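Local coordinates for fatty acid-binding protein TM_1468 (Thermotoga maritima, PDB 1VPV) that binds long-chain fatty acids such as palmitate and may take part in lipid transport or fatty acid metabolism, at residues V256-T261 with G287-G292; R202-I207 with I225-E230; S134-L139 with F170-Y175; K231-T236 with K264-V269. All blocks are in the same frame, centred on the assembly; numbering follows the deposited sequence.

Contact 1. Residues V256-T261 with G287-G292; sequences VELLNT and GTVGFG. With PLM (palmitic acid), chain D.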
loop_
_atom_site.group_PDB
_atom_site.type_symbol
_atom_site.label_atom_id
_atom_site.label_comp_id
_atom_site.label_asym_id
_atom_site.label_seq_id
_atom_site.Cartn_x
_atom_site.Cartn_y
_atom_site.Cartn_z
ATOM N N VAL A 256 9.719 -13.712 0.651
ATOM C CA VAL A 256 9.375 -15.113 0.759
ATOM C C VAL A 256 9.753 -15.671 2.129
ATOM O O VAL A 256 8.997 -16.431 2.697
ATOM C CB VAL A 256 9.909 -15.936 -0.435
ATOM C CG1 VAL A 256 9.821 -17.423 -0.184
ATOM C CG2 VAL A 256 9.101 -15.607 -1.676
ATOM N N GLU A 257 10.910 -15.295 2.661
ATOM C CA GLU A 257 11.335 -15.727 4.002
ATOM C C GLU A 257 10.414 -15.193 5.103
ATOM O O GLU A 257 10.108 -15.893 6.079
ATOM C CB GLU A 257 12.759 -15.241 4.289
ATOM C CG GLU A 257 13.853 -15.959 3.534
ATOM N N LEU A 258 9.984 -13.944 4.928
ATOM C CA LEU A 258 9.100 -13.276 5.868
ATOM C C LEU A 258 7.781 -13.997 5.988
ATOM O O LEU A 258 7.321 -14.247 7.118
ATOM C CB LEU A 258 8.855 -11.826 5.450
ATOM C CG LEU A 258 7.813 -11.023 6.233
ATOM C CD1 LEU A 258 8.137 -10.990 7.700
ATOM C CD2 LEU A 258 7.730 -9.614 5.662
ATOM N N LEU A 259 7.190 -14.324 4.829
ATOM C CA LEU A 259 5.924 -15.079 4.750
ATOM C C LEU A 259 6.018 -16.505 5.300
ATOM O O LEU A 259 5.151 -16.936 6.030
ATOM C CB LEU A 259 5.367 -15.114 3.306
ATOM C CG LEU A 259 4.959 -13.739 2.718
ATOM C CD1 LEU A 259 4.683 -13.866 1.225
ATOM C CD2 LEU A 259 3.767 -13.106 3.446
ATOM N N ASN A 260 7.052 -17.238 4.930
ATOM C CA ASN A 260 7.353 -18.492 5.570
ATOM C C ASN A 260 7.415 -18.380 7.093
ATOM O O ASN A 260 6.861 -19.201 7.799
ATOM C CB ASN A 260 8.678 -19.049 5.015
ATOM C CG ASN A 260 8.490 -19.740 3.658
ATOM O OD1 ASN A 260 7.369 -19.872 3.182
ATOM N ND2 ASN A 260 9.581 -20.179 3.045
ATOM N N THR A 261 8.098 -17.370 7.614
ATOM C CA THR A 261 8.199 -17.265 9.041
ATOM C C THR A 261 6.861 -16.922 9.624
ATOM O O THR A 261 6.541 -17.406 10.685
ATOM C CB THR A 261 9.203 -16.245 9.461
ATOM O OG1 THR A 261 10.462 -16.623 8.909
ATOM C CG2 THR A 261 9.297 -16.188 11.018
ATOM N N GLY A 287 15.475 -3.314 -1.927
ATOM C CA GLY A 287 15.796 -4.267 -0.870
ATOM C C GLY A 287 14.667 -4.423 0.141
ATOM O O GLY A 287 14.566 -5.450 0.778
ATOM N N THR A 288 13.794 -3.424 0.241
ATOM C CA THR A 288 12.752 -3.380 1.263
ATOM C C THR A 288 11.793 -4.593 1.238
ATOM O O THR A 288 11.450 -5.102 0.180
ATOM C CB THR A 288 11.961 -2.070 1.121
ATOM O OG1 THR A 288 12.851 -0.957 1.347
ATOM C CG2 THR A 288 10.744 -1.998 2.109
ATOM N N VAL A 289 11.370 -5.036 2.422
ATOM C CA VAL A 289 10.484 -6.187 2.578
ATOM C C VAL A 289 9.435 -5.900 3.666
ATOM O O VAL A 289 9.745 -5.371 4.743
ATOM C CB VAL A 289 11.313 -7.469 2.934
ATOM C CG1 VAL A 289 10.457 -8.560 3.566
ATOM C CG2 VAL A 289 11.968 -7.994 1.716
ATOM N N GLY A 290 8.187 -6.238 3.395
ATOM C CA GLY A 290 7.162 -5.976 4.379
ATOM C C GLY A 290 5.934 -6.800 4.140
ATOM O O GLY A 290 5.883 -7.598 3.181
ATOM N N PHE A 291 4.935 -6.619 5.004
ATOM C CA PHE A 291 3.631 -7.130 4.676
ATOM C C PHE A 291 2.494 -6.238 5.090
ATOM O O PHE A 291 2.597 -5.491 6.069
ATOM C CB PHE A 291 3.431 -8.575 5.153
ATOM C CG PHE A 291 3.895 -8.884 6.560
ATOM C CD1 PHE A 291 3.872 -7.958 7.580
ATOM C CD2 PHE A 291 4.263 -10.179 6.873
ATOM C CE1 PHE A 291 4.289 -8.309 8.847
ATOM C CE2 PHE A 291 4.685 -10.520 8.143
ATOM C CZ PHE A 291 4.691 -9.600 9.126
ATOM N N GLY A 292 1.425 -6.289 4.286
ATOM C CA GLY A 292 0.118 -5.771 4.660
ATOM C C GLY A 292 -0.617 -6.955 5.238
ATOM O O GLY A 292 -0.645 -8.012 4.617
HETATM C C1 PLM D . 3.192 11.673 -2.852
HETATM O O1 PLM D . 2.103 12.292 -2.664
HETATM O O2 PLM D . 4.194 12.234 -3.400
HETATM C C2 PLM D . 3.260 10.224 -2.426
HETATM C C3 PLM D . 4.009 10.068 -1.119
HETATM C C4 PLM D . 4.186 8.591 -0.792
HETATM C C5 PLM D . 5.005 8.461 0.488
HETATM C C6 PLM D . 5.232 7.023 0.878
HETATM C C7 PLM D . 5.990 6.884 2.189
HETATM C C8 PLM D . 6.556 5.476 2.350
HETATM C C9 PLM D . 5.477 4.479 2.711
HETATM C CA PLM D . 6.012 3.063 2.790
HETATM C CB PLM D . 4.941 2.114 3.306
HETATM C CC PLM D . 5.376 0.665 3.106
HETATM C CD PLM D . 4.401 -0.335 3.762
HETATM C CE PLM D . 4.705 -1.773 3.381
HETATM C CF PLM D . 3.872 -2.776 4.163
HETATM C CG PLM D . 2.486 -2.996 3.551
#

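Contact 2. Residues R202-I207 with I225-E230; sequences RVCLHI and IEALIE. With PO4 (phosphate ion), chain C.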
loop_
_atom_site.group_PDB
_atom_site.type_symbol
_atom_site.label_atom_id
_atom_site.label_comp_id
_atom_site.label_asym_id
_atom_site.label_seq_id
_atom_site.Cartn_x
_atom_site.Cartn_y
_atom_site.Cartn_z
ATOM N N ARG A 202 19.021 -3.071 9.711
ATOM C CA ARG A 202 17.680 -3.032 9.143
ATOM C C ARG A 202 16.858 -2.218 10.113
ATOM O O ARG A 202 16.978 -2.371 11.327
ATOM C CB ARG A 202 17.101 -4.425 9.093
ATOM C CG ARG A 202 18.020 -5.449 8.425
ATOM C CD ARG A 202 18.050 -5.230 6.919
ATOM N NE ARG A 202 18.721 -6.369 6.299
ATOM C CZ ARG A 202 19.972 -6.380 5.856
ATOM N NH1 ARG A 202 20.750 -5.310 5.956
ATOM N NH2 ARG A 202 20.460 -7.491 5.364
ATOM N N VAL A 203 16.040 -1.340 9.579
ATOM C CA VAL A 203 15.194 -0.479 10.375
ATOM C C VAL A 203 13.780 -0.924 10.137
ATOM O O VAL A 203 13.340 -0.976 8.980
ATOM C CB VAL A 203 15.339 0.979 9.905
ATOM C CG1 VAL A 203 14.327 1.919 10.592
ATOM C CG2 VAL A 203 16.740 1.439 10.206
ATOM N N CYS A 204 13.075 -1.218 11.231
ATOM C CA CYS A 204 11.698 -1.694 11.186
ATOM C C CYS A 204 10.709 -0.580 11.432
ATOM O O CYS A 204 10.807 0.145 12.413
ATOM C CB CYS A 204 11.478 -2.812 12.215
ATOM S SG CYS A 204 12.670 -4.204 12.103
ATOM N N LEU A 205 9.723 -0.477 10.554
ATOM C CA LEU A 205 8.686 0.505 10.710
ATOM C C LEU A 205 7.305 -0.130 10.650
ATOM O O LEU A 205 7.135 -1.273 10.178
ATOM C CB LEU A 205 8.800 1.594 9.635
ATOM C CG LEU A 205 10.136 2.361 9.519
ATOM C CD1 LEU A 205 11.150 1.656 8.617
ATOM C CD2 LEU A 205 9.903 3.731 8.973
ATOM N N HIS A 206 6.323 0.619 11.151
ATOM C CA HIS A 206 4.913 0.338 10.894
ATOM C C HIS A 206 4.188 1.643 10.739
ATOM O O HIS A 206 4.769 2.717 10.881
ATOM C CB HIS A 206 4.272 -0.499 12.000
ATOM C CG HIS A 206 4.194 0.197 13.322
ATOM N ND1 HIS A 206 3.028 0.277 14.048
ATOM C CD2 HIS A 206 5.135 0.851 14.051
ATOM C CE1 HIS A 206 3.254 0.944 15.168
ATOM N NE2 HIS A 206 4.526 1.298 15.198
ATOM N N ILE A 207 2.912 1.535 10.412
ATOM C CA ILE A 207 2.045 2.674 10.272
ATOM C C ILE A 207 1.038 2.667 11.391
ATOM O O ILE A 207 0.368 1.684 11.596
ATOM C CB ILE A 207 1.306 2.586 8.952
ATOM C CG1 ILE A 207 2.342 2.515 7.833
ATOM C CG2 ILE A 207 0.343 3.773 8.835
ATOM C CD1 ILE A 207 1.851 2.947 6.469
ATOM N N ILE A 225 13.037 -9.875 10.246
ATOM C CA ILE A 225 11.842 -10.698 10.067
ATOM C C ILE A 225 11.172 -10.927 11.415
ATOM O O ILE A 225 9.968 -10.680 11.541
ATOM C CB ILE A 225 12.200 -12.076 9.390
ATOM C CG1 ILE A 225 12.416 -11.905 7.885
ATOM C CG2 ILE A 225 11.160 -13.156 9.666
ATOM C CD1 ILE A 225 13.218 -13.099 7.274
ATOM N N GLU A 226 11.947 -11.387 12.410
ATOM C CA GLU A 226 11.411 -11.596 13.769
ATOM C C GLU A 226 10.785 -10.320 14.326
ATOM O O GLU A 226 9.688 -10.344 14.889
ATOM C CB GLU A 226 12.484 -12.057 14.743
ATOM C CG GLU A 226 12.958 -13.510 14.609
ATOM C CD GLU A 226 14.311 -13.802 15.359
ATOM O OE1 GLU A 226 14.560 -13.217 16.449
ATOM O OE2 GLU A 226 15.116 -14.628 14.852
ATOM N N ALA A 227 11.480 -9.198 14.168
ATOM C CA ALA A 227 10.971 -7.919 14.665
ATOM C C ALA A 227 9.599 -7.559 14.072
ATOM O O ALA A 227 8.756 -6.988 14.770
ATOM C CB ALA A 227 11.953 -6.812 14.379
ATOM N N LEU A 228 9.371 -7.895 12.800
ATOM C CA LEU A 228 8.114 -7.478 12.129
ATOM C C LEU A 228 6.950 -8.266 12.689
ATOM O O LEU A 228 5.847 -7.745 12.864
ATOM C CB LEU A 228 8.175 -7.702 10.601
ATOM C CG LEU A 228 9.149 -6.930 9.695
ATOM C CD1 LEU A 228 8.565 -6.766 8.254
ATOM C CD2 LEU A 228 9.447 -5.604 10.284
ATOM N N ILE A 229 7.229 -9.545 12.937
ATOM C CA ILE A 229 6.262 -10.472 13.426
ATOM C C ILE A 229 6.005 -10.203 14.902
ATOM O O ILE A 229 4.870 -10.316 15.337
ATOM C CB ILE A 229 6.701 -11.939 13.170
ATOM C CG1 ILE A 229 6.648 -12.227 11.665
ATOM C CG2 ILE A 229 5.798 -12.934 13.927
ATOM C CD1 ILE A 229 7.345 -13.499 11.256
ATOM N N GLU A 230 7.039 -9.833 15.655
ATOM C CA GLU A 230 6.831 -9.464 17.067
ATOM C C GLU A 230 5.982 -8.194 17.193
ATOM O O GLU A 230 5.165 -8.099 18.095
ATOM C CB GLU A 230 8.152 -9.346 17.855
ATOM C CG GLU A 230 8.904 -10.660 17.942
ATOM C CD GLU A 230 10.144 -10.619 18.832
ATOM O OE1 GLU A 230 9.989 -10.520 20.079
ATOM O OE2 GLU A 230 11.277 -10.729 18.293
HETATM P P PO4 C . 23.608 -5.451 3.381
HETATM O O1 PO4 C . 23.920 -6.523 2.376
HETATM O O2 PO4 C . 24.889 -4.704 3.468
HETATM O O3 PO4 C . 23.181 -6.052 4.681
HETATM O O4 PO4 C . 22.548 -4.530 2.865
#

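Contact 3. Residues S134-L139 with F170-Y175; sequences SGAIPL and FKAIFY. With PLM (palmitic acid), chain D.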
loop_
_atom_site.group_PDB
_atom_site.type_symbol
_atom_site.label_atom_id
_atom_site.label_comp_id
_atom_site.label_asym_id
_atom_site.label_seq_id
_atom_site.Cartn_x
_atom_site.Cartn_y
_atom_site.Cartn_z
ATOM N N SER A 134 0.807 1.211 0.562
ATOM C CA SER A 134 1.395 0.032 -0.053
ATOM C C SER A 134 0.474 -1.141 0.129
ATOM O O SER A 134 -0.741 -0.949 0.059
ATOM C CB SER A 134 2.785 -0.242 0.496
ATOM O OG SER A 134 3.338 -1.424 -0.070
ATOM N N GLY A 135 1.033 -2.350 0.343
ATOM C CA GLY A 135 0.243 -3.616 0.286
ATOM C C GLY A 135 -0.878 -3.738 1.323
ATOM O O GLY A 135 -1.686 -4.679 1.288
ATOM N N ALA A 136 -0.947 -2.829 2.280
ATOM C CA ALA A 136 -2.058 -2.876 3.201
ATOM C C ALA A 136 -3.340 -2.322 2.570
ATOM O O ALA A 136 -4.411 -2.729 2.956
ATOM C CB ALA A 136 -1.733 -2.155 4.464
ATOM N N ILE A 137 -3.233 -1.411 1.604
ATOM C CA ILE A 137 -4.413 -0.728 1.050
ATOM C C ILE A 137 -5.359 -1.637 0.269
ATOM O O ILE A 137 -6.582 -1.466 0.354
ATOM C CB ILE A 137 -4.025 0.482 0.168
ATOM C CG1 ILE A 137 -3.637 1.660 1.050
ATOM C CG2 ILE A 137 -5.206 0.917 -0.787
ATOM C CD1 ILE A 137 -2.774 2.671 0.343
ATOM N N PRO A 138 -4.818 -2.576 -0.519
ATOM C CA PRO A 138 -5.708 -3.484 -1.246
ATOM C C PRO A 138 -6.534 -4.417 -0.367
ATOM O O PRO A 138 -7.530 -4.982 -0.834
ATOM C CB PRO A 138 -4.748 -4.320 -2.101
ATOM C CG PRO A 138 -3.448 -3.577 -2.078
ATOM C CD PRO A 138 -3.407 -2.825 -0.817
ATOM N N LEU A 139 -6.105 -4.623 0.872
ATOM C CA LEU A 139 -6.810 -5.535 1.774
ATOM C C LEU A 139 -8.230 -5.023 1.984
ATOM O O LEU A 139 -9.172 -5.728 1.661
ATOM C CB LEU A 139 -6.042 -5.766 3.108
ATOM C CG LEU A 139 -4.686 -6.466 2.979
ATOM C CD1 LEU A 139 -3.890 -6.415 4.240
ATOM C CD2 LEU A 139 -4.859 -7.895 2.524
ATOM N N PHE A 170 -6.350 -3.868 9.662
ATOM C CA PHE A 170 -5.399 -3.716 8.535
ATOM C C PHE A 170 -4.109 -3.050 9.022
ATOM O O PHE A 170 -4.154 -1.966 9.581
ATOM C CB PHE A 170 -6.014 -2.913 7.410
ATOM C CG PHE A 170 -7.411 -3.367 7.039
ATOM C CD1 PHE A 170 -7.603 -4.547 6.345
ATOM C CD2 PHE A 170 -8.513 -2.615 7.378
ATOM C CE1 PHE A 170 -8.844 -4.953 6.010
ATOM C CE2 PHE A 170 -9.778 -3.022 7.031
ATOM C CZ PHE A 170 -9.950 -4.178 6.353
ATOM N N LYS A 171 -2.985 -3.722 8.826
ATOM C CA LYS A 171 -1.681 -3.277 9.309
ATOM C C LYS A 171 -0.674 -3.234 8.180
ATOM O O LYS A 171 -0.772 -3.990 7.205
ATOM C CB LYS A 171 -1.193 -4.248 10.382
ATOM C CG LYS A 171 -2.223 -4.471 11.476
ATOM C CD LYS A 171 -1.684 -5.358 12.515
ATOM C CE LYS A 171 -2.690 -5.553 13.614
ATOM N NZ LYS A 171 -2.905 -4.260 14.322
ATOM N N ALA A 172 0.273 -2.312 8.300
ATOM C CA ALA A 172 1.423 -2.221 7.383
ATOM C C ALA A 172 2.703 -2.204 8.224
ATOM O O ALA A 172 2.875 -1.334 9.099
ATOM C CB ALA A 172 1.316 -0.985 6.541
ATOM N N ILE A 173 3.556 -3.201 7.993
ATOM C CA ILE A 173 4.753 -3.484 8.803
ATOM C C ILE A 173 5.893 -3.878 7.831
ATOM O O ILE A 173 5.715 -4.743 6.969
ATOM C CB ILE A 173 4.461 -4.619 9.805
ATOM C CG1 ILE A 173 3.303 -4.207 10.743
ATOM C CG2 ILE A 173 5.709 -4.992 10.609
ATOM C CD1 ILE A 173 2.812 -5.297 11.680
ATOM N N PHE A 174 7.054 -3.239 7.945
ATOM C CA PHE A 174 8.119 -3.442 6.934
ATOM C C PHE A 174 9.489 -3.058 7.471
ATOM O O PHE A 174 9.601 -2.408 8.529
ATOM C CB PHE A 174 7.806 -2.658 5.625
ATOM C CG PHE A 174 7.848 -1.147 5.766
ATOM C CD1 PHE A 174 6.830 -0.453 6.444
ATOM C CD2 PHE A 174 8.888 -0.414 5.204
ATOM C CE1 PHE A 174 6.842 0.975 6.553
ATOM C CE2 PHE A 174 8.922 0.973 5.294
ATOM C CZ PHE A 174 7.893 1.683 5.989
ATOM N N TYR A 175 10.527 -3.488 6.755
ATOM C CA TYR A 175 11.904 -3.068 7.074
ATOM C C TYR A 175 12.635 -2.639 5.845
ATOM O O TYR A 175 12.424 -3.191 4.754
ATOM C CB TYR A 175 12.697 -4.136 7.806
ATOM C CG TYR A 175 13.121 -5.393 7.024
ATOM C CD1 TYR A 175 14.159 -5.357 6.083
ATOM C CD2 TYR A 175 12.548 -6.625 7.290
ATOM C CE1 TYR A 175 14.551 -6.473 5.399
ATOM C CE2 TYR A 175 12.956 -7.780 6.608
ATOM C CZ TYR A 175 13.958 -7.687 5.691
ATOM O OH TYR A 175 14.361 -8.803 5.040
HETATM C C1 PLM D . 3.192 11.673 -2.852
HETATM O O1 PLM D . 2.103 12.292 -2.664
HETATM O O2 PLM D . 4.194 12.234 -3.400
HETATM C C2 PLM D . 3.260 10.224 -2.426
HETATM C C3 PLM D . 4.009 10.068 -1.119
HETATM C C4 PLM D . 4.186 8.591 -0.792
HETATM C C5 PLM D . 5.005 8.461 0.488
HETATM C C6 PLM D . 5.232 7.023 0.878
HETATM C C7 PLM D . 5.990 6.884 2.189
HETATM C C8 PLM D . 6.556 5.476 2.350
HETATM C C9 PLM D . 5.477 4.479 2.711
HETATM C CA PLM D . 6.012 3.063 2.790
HETATM C CB PLM D . 4.941 2.114 3.306
HETATM C CC PLM D . 5.376 0.665 3.106
HETATM C CD PLM D . 4.401 -0.335 3.762
HETATM C CE PLM D . 4.705 -1.773 3.381
HETATM C CF PLM D . 3.872 -2.776 4.163
HETATM C CG PLM D . 2.486 -2.996 3.551
#

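Contact 4. Residues K231-T236 with K264-V269; sequences KLREDT and KSYEVV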
loop_
_atom_site.group_PDB
_atom_site.type_symbol
_atom_site.label_atom_id
_atom_site.label_comp_id
_atom_site.label_asym_id
_atom_site.label_seq_id
_atom_site.Cartn_x
_atom_site.Cartn_y
_atom_site.Cartn_z
ATOM N N LYS A 231 6.137 -7.244 16.283
ATOM C CA LYS A 231 5.285 -6.061 16.301
ATOM C C LYS A 231 3.816 -6.414 16.055
ATOM O O LYS A 231 2.937 -5.964 16.784
ATOM C CB LYS A 231 5.772 -5.014 15.294
ATOM C CG LYS A 231 4.762 -3.890 14.977
ATOM C CD LYS A 231 4.290 -3.085 16.212
ATOM C CE LYS A 231 5.331 -2.078 16.678
ATOM N NZ LYS A 231 5.033 -1.486 18.020
ATOM N N LEU A 232 3.550 -7.222 15.040
ATOM C CA LEU A 232 2.200 -7.727 14.798
ATOM C C LEU A 232 1.623 -8.421 16.033
ATOM O O LEU A 232 0.431 -8.300 16.335
ATOM C CB LEU A 232 2.220 -8.705 13.632
ATOM C CG LEU A 232 0.939 -9.498 13.375
ATOM C CD1 LEU A 232 -0.142 -8.566 12.860
ATOM C CD2 LEU A 232 1.178 -10.612 12.381
ATOM N N ARG A 233 2.479 -9.152 16.752
ATOM C CA ARG A 233 2.061 -9.944 17.872
ATOM C C ARG A 233 1.680 -9.076 19.086
ATOM O O ARG A 233 1.110 -9.568 20.050
ATOM C CB ARG A 233 3.174 -10.917 18.243
ATOM C CG ARG A 233 2.711 -12.073 19.102
ATOM C CD ARG A 233 3.872 -12.941 19.584
ATOM N NE ARG A 233 4.880 -13.154 18.544
ATOM C CZ ARG A 233 6.154 -13.481 18.780
ATOM N NH1 ARG A 233 6.592 -13.671 20.030
ATOM N NH2 ARG A 233 6.998 -13.628 17.756
ATOM N N GLU A 234 1.997 -7.796 19.044
ATOM C CA GLU A 234 1.655 -6.926 20.148
ATOM C C GLU A 234 0.160 -6.793 20.337
ATOM O O GLU A 234 -0.278 -6.602 21.463
ATOM C CB GLU A 234 2.301 -5.550 20.005
ATOM C CG GLU A 234 3.797 -5.600 20.270
ATOM C CD GLU A 234 4.478 -4.247 20.104
ATOM O OE1 GLU A 234 3.785 -3.213 19.922
ATOM O OE2 GLU A 234 5.724 -4.223 20.164
ATOM N N ASP A 235 -0.624 -6.916 19.266
ATOM C CA ASP A 235 -2.100 -6.843 19.401
ATOM C C ASP A 235 -2.902 -7.984 18.769
ATOM O O ASP A 235 -4.135 -7.938 18.774
ATOM C CB ASP A 235 -2.635 -5.506 18.862
ATOM C CG ASP A 235 -2.674 -5.455 17.337
ATOM O OD1 ASP A 235 -1.774 -6.052 16.691
ATOM O OD2 ASP A 235 -3.611 -4.808 16.792
ATOM N N THR A 236 -2.217 -9.002 18.256
ATOM C CA THR A 236 -2.845 -10.091 17.505
ATOM C C THR A 236 -2.173 -11.397 17.936
ATOM O O THR A 236 -1.084 -11.724 17.474
ATOM C CB THR A 236 -2.697 -9.842 15.974
ATOM O OG1 THR A 236 -3.197 -8.535 15.661
ATOM C CG2 THR A 236 -3.477 -10.871 15.131
ATOM N N LYS A 264 4.731 -19.989 10.620
ATOM C CA LYS A 264 5.078 -20.753 11.816
ATOM C C LYS A 264 4.207 -20.339 12.982
ATOM O O LYS A 264 4.035 -21.105 13.898
ATOM C CB LYS A 264 6.552 -20.571 12.194
ATOM C CG LYS A 264 7.489 -21.167 11.170
ATOM C CD LYS A 264 8.953 -21.006 11.528
ATOM C CE LYS A 264 9.815 -21.224 10.312
ATOM N NZ LYS A 264 11.210 -21.452 10.696
ATOM N N SER A 265 3.645 -19.138 12.963
ATOM C CA SER A 265 2.844 -18.744 14.095
ATOM C C SER A 265 1.481 -18.139 13.821
ATOM O O SER A 265 0.784 -17.773 14.759
ATOM C CB SER A 265 3.672 -17.877 15.033
ATOM O OG SER A 265 4.576 -17.108 14.330
ATOM N N TYR A 266 1.048 -18.115 12.562
ATOM C CA TYR A 266 -0.305 -17.645 12.251
ATOM C C TYR A 266 -0.995 -18.572 11.235
ATOM O O TYR A 266 -0.320 -19.168 10.385
ATOM C CB TYR A 266 -0.245 -16.184 11.766
ATOM C CG TYR A 266 0.055 -15.211 12.893
ATOM C CD1 TYR A 266 -0.975 -14.669 13.661
ATOM C CD2 TYR A 266 1.353 -14.873 13.219
ATOM C CE1 TYR A 266 -0.719 -13.811 14.707
ATOM C CE2 TYR A 266 1.625 -14.010 14.277
ATOM C CZ TYR A 266 0.577 -13.493 15.011
ATOM O OH TYR A 266 0.824 -12.656 16.049
ATOM N N GLU A 267 -2.326 -18.708 11.354
ATOM C CA GLU A 267 -3.132 -19.333 10.321
ATOM C C GLU A 267 -3.306 -18.293 9.206
ATOM O O GLU A 267 -4.104 -17.344 9.331
ATOM C CB GLU A 267 -4.493 -19.839 10.867
ATOM C CG GLU A 267 -5.025 -21.067 10.097
ATOM C CD GLU A 267 -6.492 -21.411 10.345
ATOM O OE1 GLU A 267 -6.907 -21.495 11.523
ATOM O OE2 GLU A 267 -7.228 -21.636 9.347
ATOM N N VAL A 268 -2.500 -18.440 8.151
ATOM C CA VAL A 268 -2.630 -17.613 6.949
ATOM C C VAL A 268 -3.628 -18.284 5.980
ATOM O O VAL A 268 -3.307 -19.281 5.332
ATOM C CB VAL A 268 -1.293 -17.402 6.223
ATOM C CG1 VAL A 268 -1.434 -16.304 5.223
ATOM C CG2 VAL A 268 -0.187 -17.050 7.174
ATOM N N VAL A 269 -4.844 -17.763 5.901
ATOM C CA VAL A 269 -5.819 -18.338 4.976
ATOM C C VAL A 269 -5.640 -17.880 3.511
ATOM O O VAL A 269 -6.129 -18.528 2.618
ATOM C CB VAL A 269 -7.310 -18.189 5.477
ATOM C CG1 VAL A 269 -7.490 -18.908 6.813
ATOM C CG2 VAL A 269 -7.731 -16.767 5.617
#

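Contact 1. Residues V256-T261 with G287-G292
L258, on helix 252-263, drives both its methyls into strand 289-295. CD2 sits over one face of the F291 ring, 4.1 Å from the ring centroid and 27° off the normal, a CH-pi contact. The same methyl meets V289 CG1 at 3.6 Å and the backbone carbon C of G290 at 3.7 Å, while CD1 approaches F291 CE2 to 3.5 Å. With CG of L258 anti to the backbone N (chi1 173°), the forked end is carried onto the strand. An alanine here would lose both methyls, probably opening a gap over the F291 face and leaving V289 CG1 only a distant CB. A CB on G290 would point away from the helix and be crowded by palmitate CF. Palmitate CG, its methyl end, lies 3.5 Å from G292 N. Helix and strand segment axes approach to 8.6 Å and cross at -48°. L259 packs against strands 241-248 and 267-275, E257 and T261 against helix 220-232, and V289 and F291 against strand 170-176.

Contact 2. Residues R202-I207 with I225-E230
Helix packing on a beta-sheet is the setting: strand 201-208 runs into hairpin partner 211-219, and the chain folds back as helix 220-232 over the sheet. Between 202-207 and 225-230 the contact falls to C204. Its SG lies 3.5 Å from A227 CB, and its CB is 4.0 Å from L228 CD2. SG stands anti to the carbonyl carbon of C204 (chi1 -53°), which brings the sulfur to the small alanine. The backbones can therefore come near, with C204 CA and L228 CA 6.9 Å apart. Y215 of strand 211-219 touches both C204 and L228, and its hydroxyl is hydrogen-bonded to A227 O. At the strand's start, the R202 guanidinium meets a phosphate ion, probably from the crystallisation liquor, edge-on: NH1 donates to PO4 O3 at 2.8 Å, NH2 to the same oxygen at 3.2 Å. R202 NE is salt-bridged to D221 of the helix. A beta-hairpin followed by a helix packed on the sheet face is the arrangement here, within the DegV fold.

Contact 3. Residues S134-L139 with F170-Y175
The F170 ring is approached obliquely by L139, whose CB lies 3.8 Å from F170 CD1. The F174 ring offers one face to the palmitate chain: PLM CC stands 3.7 Å above its plane, over the centre, and PLM CD comes to 3.6 Å from F174 CD1. F174 CG lies between the backbone N and the carbonyl carbon (chi1 67°), turning the ring along the lipid. A glycine in place of F174 would probably strip the alkyl chain of this flat wall and let it shift. In this DegV fold, the turn leading into helix 138-149 packs against strand 170-176 beside the methyl end of the fatty acid. A136 CB rests 3.4 Å from K171 O and 3.9 Å from A172 CB, so two alanines bring turn and strand together. PLM CG lies 3.8 Å from A172 CB and 3.6 Å from G135 N. S134 adds its CB against PLM CD, while its OG is hydrogen-bonded to D24. K171 points away from the turn, its NZ salt-bridged to D235.

Contact 4. Residues K231-T236 with K264-V269
One hydrogen bond joins the two segments: the Y266 hydroxyl donates to the backbone carbonyl of T236, with OH and O 2.6 Å apart. The C=O...donor angle of 166° makes it nearly linear at the acceptor, and T236 O lies in the plane of the tyrosine ring, at its edge. The ring is carried there by a CG anti to the carbonyl carbon of Y266 (chi1 -72°). Packing contacts lie beside this bond. L232 CD2 stands 3.9 Å above one face of the Y266 ring, offset toward the rim, a CH-pi contact with 4.1 Å between CD2 and the ring centroid. T236 CG2 reaches Y266 CE1 at 4.1 Å, and R233 packs its CG on the hydroxyl, 3.6 Å from Y266 OH. Within 231-236, K231 NZ and E234 OE1 form a salt bridge of 2.9 Å, with the nitrogen above the carboxylate plane. Outside it, D235 OD2 is salt-bridged to R298. The tyrosine thus ties the chain after helix 220-232 to the connection between helix 252-263 and strand 267-275; L232 also touches L262 of that helix and I173 of strand 170-176, and Y266 packs on L242 of strand 241-248.

All four contacts reach the six-stranded sheet that contains strand 170-176. Contact 3 lies centrally in it: F291 N and I173 O, 2.8 Å apart, probably hydrogen-bond it to contact 1, and L205 N and F174 O, also 2.8 Å, to contact 2. Helix 220-232 serves contacts 2 and 4, and contact 2 touches contact 1 where L258 CD2 meets L228 CD1 at 3.9 Å. Contacts 3 and 4 meet where K171 CD lies 3.6 Å from L232 CD1. Contacts 1 and 3, centres 11 Å apart, both touch the methyl end of palmitate, whereas its carboxylate end is hydrogen-bonded by T75 and S108; the L232 side chain of contact 4 is about 11 Å from the lipid.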